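Local coordinates for CRISPR-associated protein, Cse1 family (Acidimicrobium ferrooxidans, PDB 4H3T), which probably serves as the large Cse1 subunit of a type I-E CRISPR Cascade complex, which recognises invading DNA, at residues R33-A39 with F86-D92. The protein carries 1 engineered substitution. Numbering follows the deposited sequence.
Sequences RDIFVLA and FSEDAID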
loop_
_atom_site.group_PDB
_atom_site.type_symbol
_atom_site.label_atom_id
_atom_site.label_comp_id
_atom_site.label_asym_id
_atom_site.label_seq_id
_atom_site.Cartn_x
_atom_site.Cartn_y
_atom_site.Cartn_z
ATOM N N ARG A 33 2.301 0.826 -24.598
ATOM C CA ARG A 33 1.691 0.001 -25.606
ATOM C C ARG A 33 1.994 -1.476 -25.306
ATOM O O ARG A 33 1.062 -2.276 -25.239
ATOM C CB ARG A 33 2.150 0.414 -27.023
ATOM C CG ARG A 33 1.332 -0.300 -28.083
ATOM C CD ARG A 33 2.197 -1.116 -28.996
ATOM N NE ARG A 33 1.409 -1.753 -30.059
ATOM C CZ ARG A 33 1.685 -2.941 -30.578
ATOM N NH1 ARG A 33 2.720 -3.646 -30.130
ATOM N NH2 ARG A 33 0.913 -3.453 -31.537
ATOM N N ASP A 34 3.265 -1.820 -25.091
ATOM C CA ASP A 34 3.660 -3.202 -24.788
ATOM C C ASP A 34 3.164 -3.703 -23.441
ATOM O O ASP A 34 2.860 -4.872 -23.322
ATOM C CB ASP A 34 5.192 -3.379 -24.877
ATOM C CG ASP A 34 5.633 -3.585 -26.317
ATOM O OD1 ASP A 34 4.749 -3.772 -27.185
ATOM O OD2 ASP A 34 6.858 -3.527 -26.582
ATOM N N ILE A 35 3.012 -2.858 -22.462
ATOM C CA ILE A 35 2.510 -3.357 -21.178
ATOM C C ILE A 35 1.033 -3.903 -21.344
ATOM O O ILE A 35 0.666 -4.863 -20.676
ATOM C CB ILE A 35 2.699 -2.319 -20.029
ATOM C CG1 ILE A 35 2.992 -3.058 -18.698
ATOM C CG2 ILE A 35 1.559 -1.370 -19.930
ATOM C CD1 ILE A 35 3.164 -2.254 -17.509
ATOM N N PHE A 36 0.263 -3.379 -22.289
ATOM C CA PHE A 36 -1.085 -3.851 -22.573
ATOM C C PHE A 36 -1.042 -5.023 -23.537
ATOM O O PHE A 36 -1.632 -6.051 -23.271
ATOM C CB PHE A 36 -1.929 -2.692 -23.152
ATOM C CG PHE A 36 -2.460 -1.874 -22.014
ATOM C CD1 PHE A 36 -3.544 -2.317 -21.279
ATOM C CD2 PHE A 36 -1.863 -0.670 -21.659
ATOM C CE1 PHE A 36 -4.013 -1.591 -20.220
ATOM C CE2 PHE A 36 -2.306 0.040 -20.552
ATOM C CZ PHE A 36 -3.399 -0.413 -19.856
ATOM N N VAL A 37 -0.316 -4.883 -24.637
ATOM C CA VAL A 37 -0.262 -5.945 -25.667
ATOM C C VAL A 37 0.313 -7.233 -25.058
ATOM O O VAL A 37 -0.220 -8.305 -25.317
ATOM C CB VAL A 37 0.540 -5.477 -26.909
ATOM C CG1 VAL A 37 0.727 -6.632 -27.926
ATOM C CG2 VAL A 37 -0.179 -4.305 -27.557
ATOM N N LEU A 38 1.311 -7.101 -24.169
ATOM C CA LEU A 38 1.990 -8.265 -23.582
ATOM C C LEU A 38 1.570 -8.584 -22.143
ATOM O O LEU A 38 2.203 -9.435 -21.507
ATOM C CB LEU A 38 3.504 -8.018 -23.636
ATOM C CG LEU A 38 4.118 -7.717 -25.009
ATOM C CD1 LEU A 38 5.595 -7.464 -24.875
ATOM C CD2 LEU A 38 3.889 -8.832 -25.971
ATOM N N ALA A 39 0.483 -7.968 -21.630
ATOM C CA ALA A 39 0.054 -8.151 -20.241
ATOM C C ALA A 39 -0.150 -9.621 -19.825
ATOM O O ALA A 39 0.200 -9.984 -18.716
ATOM C CB ALA A 39 -1.223 -7.372 -19.988
ATOM N N PHE A 86 -5.397 -8.798 -24.405
ATOM C CA PHE A 86 -6.053 -7.547 -24.767
ATOM C C PHE A 86 -5.907 -7.339 -26.279
ATOM O O PHE A 86 -4.957 -7.801 -26.900
ATOM C CB PHE A 86 -5.474 -6.343 -23.988
ATOM C CG PHE A 86 -5.732 -6.334 -22.498
ATOM C CD1 PHE A 86 -7.025 -6.427 -21.994
ATOM C CD2 PHE A 86 -4.689 -6.213 -21.602
ATOM C CE1 PHE A 86 -7.259 -6.332 -20.608
ATOM C CE2 PHE A 86 -4.925 -6.083 -20.232
ATOM C CZ PHE A 86 -6.213 -6.157 -19.749
ATOM N N SER A 87 -6.883 -6.664 -26.856
ATOM C CA SER A 87 -6.932 -6.370 -28.278
ATOM C C SER A 87 -5.868 -5.363 -28.678
ATOM O O SER A 87 -5.938 -4.197 -28.248
ATOM C CB SER A 87 -8.307 -5.806 -28.628
ATOM O OG SER A 87 -8.359 -5.318 -29.952
ATOM N N GLU A 88 -4.915 -5.784 -29.567
ATOM C CA GLU A 88 -3.919 -4.865 -30.124
ATOM C C GLU A 88 -4.553 -3.698 -30.872
ATOM O O GLU A 88 -3.999 -2.590 -30.859
ATOM C CB GLU A 88 -2.967 -5.557 -31.097
ATOM C CG GLU A 88 -1.933 -6.425 -30.431
ATOM C CD GLU A 88 -0.847 -6.893 -31.376
ATOM O OE1 GLU A 88 -0.495 -8.089 -31.313
ATOM O OE2 GLU A 88 -0.319 -6.062 -32.147
ATOM N N ASP A 89 -5.685 -3.945 -31.541
ATOM C CA ASP A 89 -6.363 -2.913 -32.334
ATOM C C ASP A 89 -6.970 -1.836 -31.408
ATOM O O ASP A 89 -6.854 -0.646 -31.701
ATOM C CB ASP A 89 -7.450 -3.521 -33.239
ATOM C CG ASP A 89 -6.978 -4.387 -34.413
ATOM O OD1 ASP A 89 -5.779 -4.304 -34.782
ATOM O OD2 ASP A 89 -7.827 -5.103 -34.997
ATOM N N ALA A 90 -7.554 -2.243 -30.263
ATOM C CA ALA A 90 -8.114 -1.283 -29.301
ATOM C C ALA A 90 -7.008 -0.409 -28.714
ATOM O O ALA A 90 -7.174 0.812 -28.536
ATOM C CB ALA A 90 -8.832 -2.018 -28.184
ATOM N N ILE A 91 -5.871 -1.055 -28.423
ATOM C CA ILE A 91 -4.699 -0.417 -27.826
ATOM C C ILE A 91 -4.115 0.565 -28.802
ATOM O O ILE A 91 -3.933 1.729 -28.457
ATOM C CB ILE A 91 -3.628 -1.477 -27.394
ATOM C CG1 ILE A 91 -4.180 -2.429 -26.290
ATOM C CG2 ILE A 91 -2.351 -0.762 -26.880
ATOM C CD1 ILE A 91 -3.476 -3.706 -26.169
ATOM N N ASP A 92 -3.873 0.125 -30.044
ATOM C CA ASP A 92 -3.272 0.990 -31.068
ATOM C C ASP A 92 -4.223 2.114 -31.523
ATOM O O ASP A 92 -3.744 3.221 -31.718
ATOM C CB ASP A 92 -2.743 0.169 -32.261
ATOM C CG ASP A 92 -1.477 -0.613 -31.898
ATOM O OD1 ASP A 92 -0.720 -0.164 -30.984
ATOM O OD2 ASP A 92 -1.258 -1.692 -32.479
HETATM O O HOH W 1 -2.810 -8.868 -23.191
HETATM O O HOH W 2 -2.449 -8.660 -26.977
#
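I91 is the bump at the middle of this contact: its slender CG1-CD1 arm lets CD1 settle between F36 and V37, 3.5 Å from F36 CB and 3.6 Å from V37 CG2, while its other branch, CG2, lies 3.9 Å from R33 CG. V37 CG1 meets the aliphatic part of E88, 3.7 Å from E88 CG. Near the end of helix 32-37, the broad ring of F86 fills the space beside F36 and A39; the methyl A39 CB is small enough to let F86 CE2 approach to 3.9 Å, while L68 and L214 also touch the F86 side chain. Short helix 32-37 packs against the N-terminal part of helix 88-98, a near-antiparallel pair within the Cse1 family region; segments 33-37 and 88-92 cross at 157°, their axes 9.9 Å apart at closest approach. S87 N-caps helix 88-98, its short hydroxyl OG accepting from first-turn A90 N at 3.2 Å. Over the apolar layer stretches R33, long enough for a two-pronged salt bridge to D92, NE to OD1 at 2.8 Å and NH2 to OD2 at 2.9 Å; E88 OE2 adds a salt bridge to R33 NH2 whose hydrogen bond is weak (2.9 Å). Where the backbones stay apart, two waters fill the gaps, one joining F36 O to F86 N, the other V37 O to F86 O.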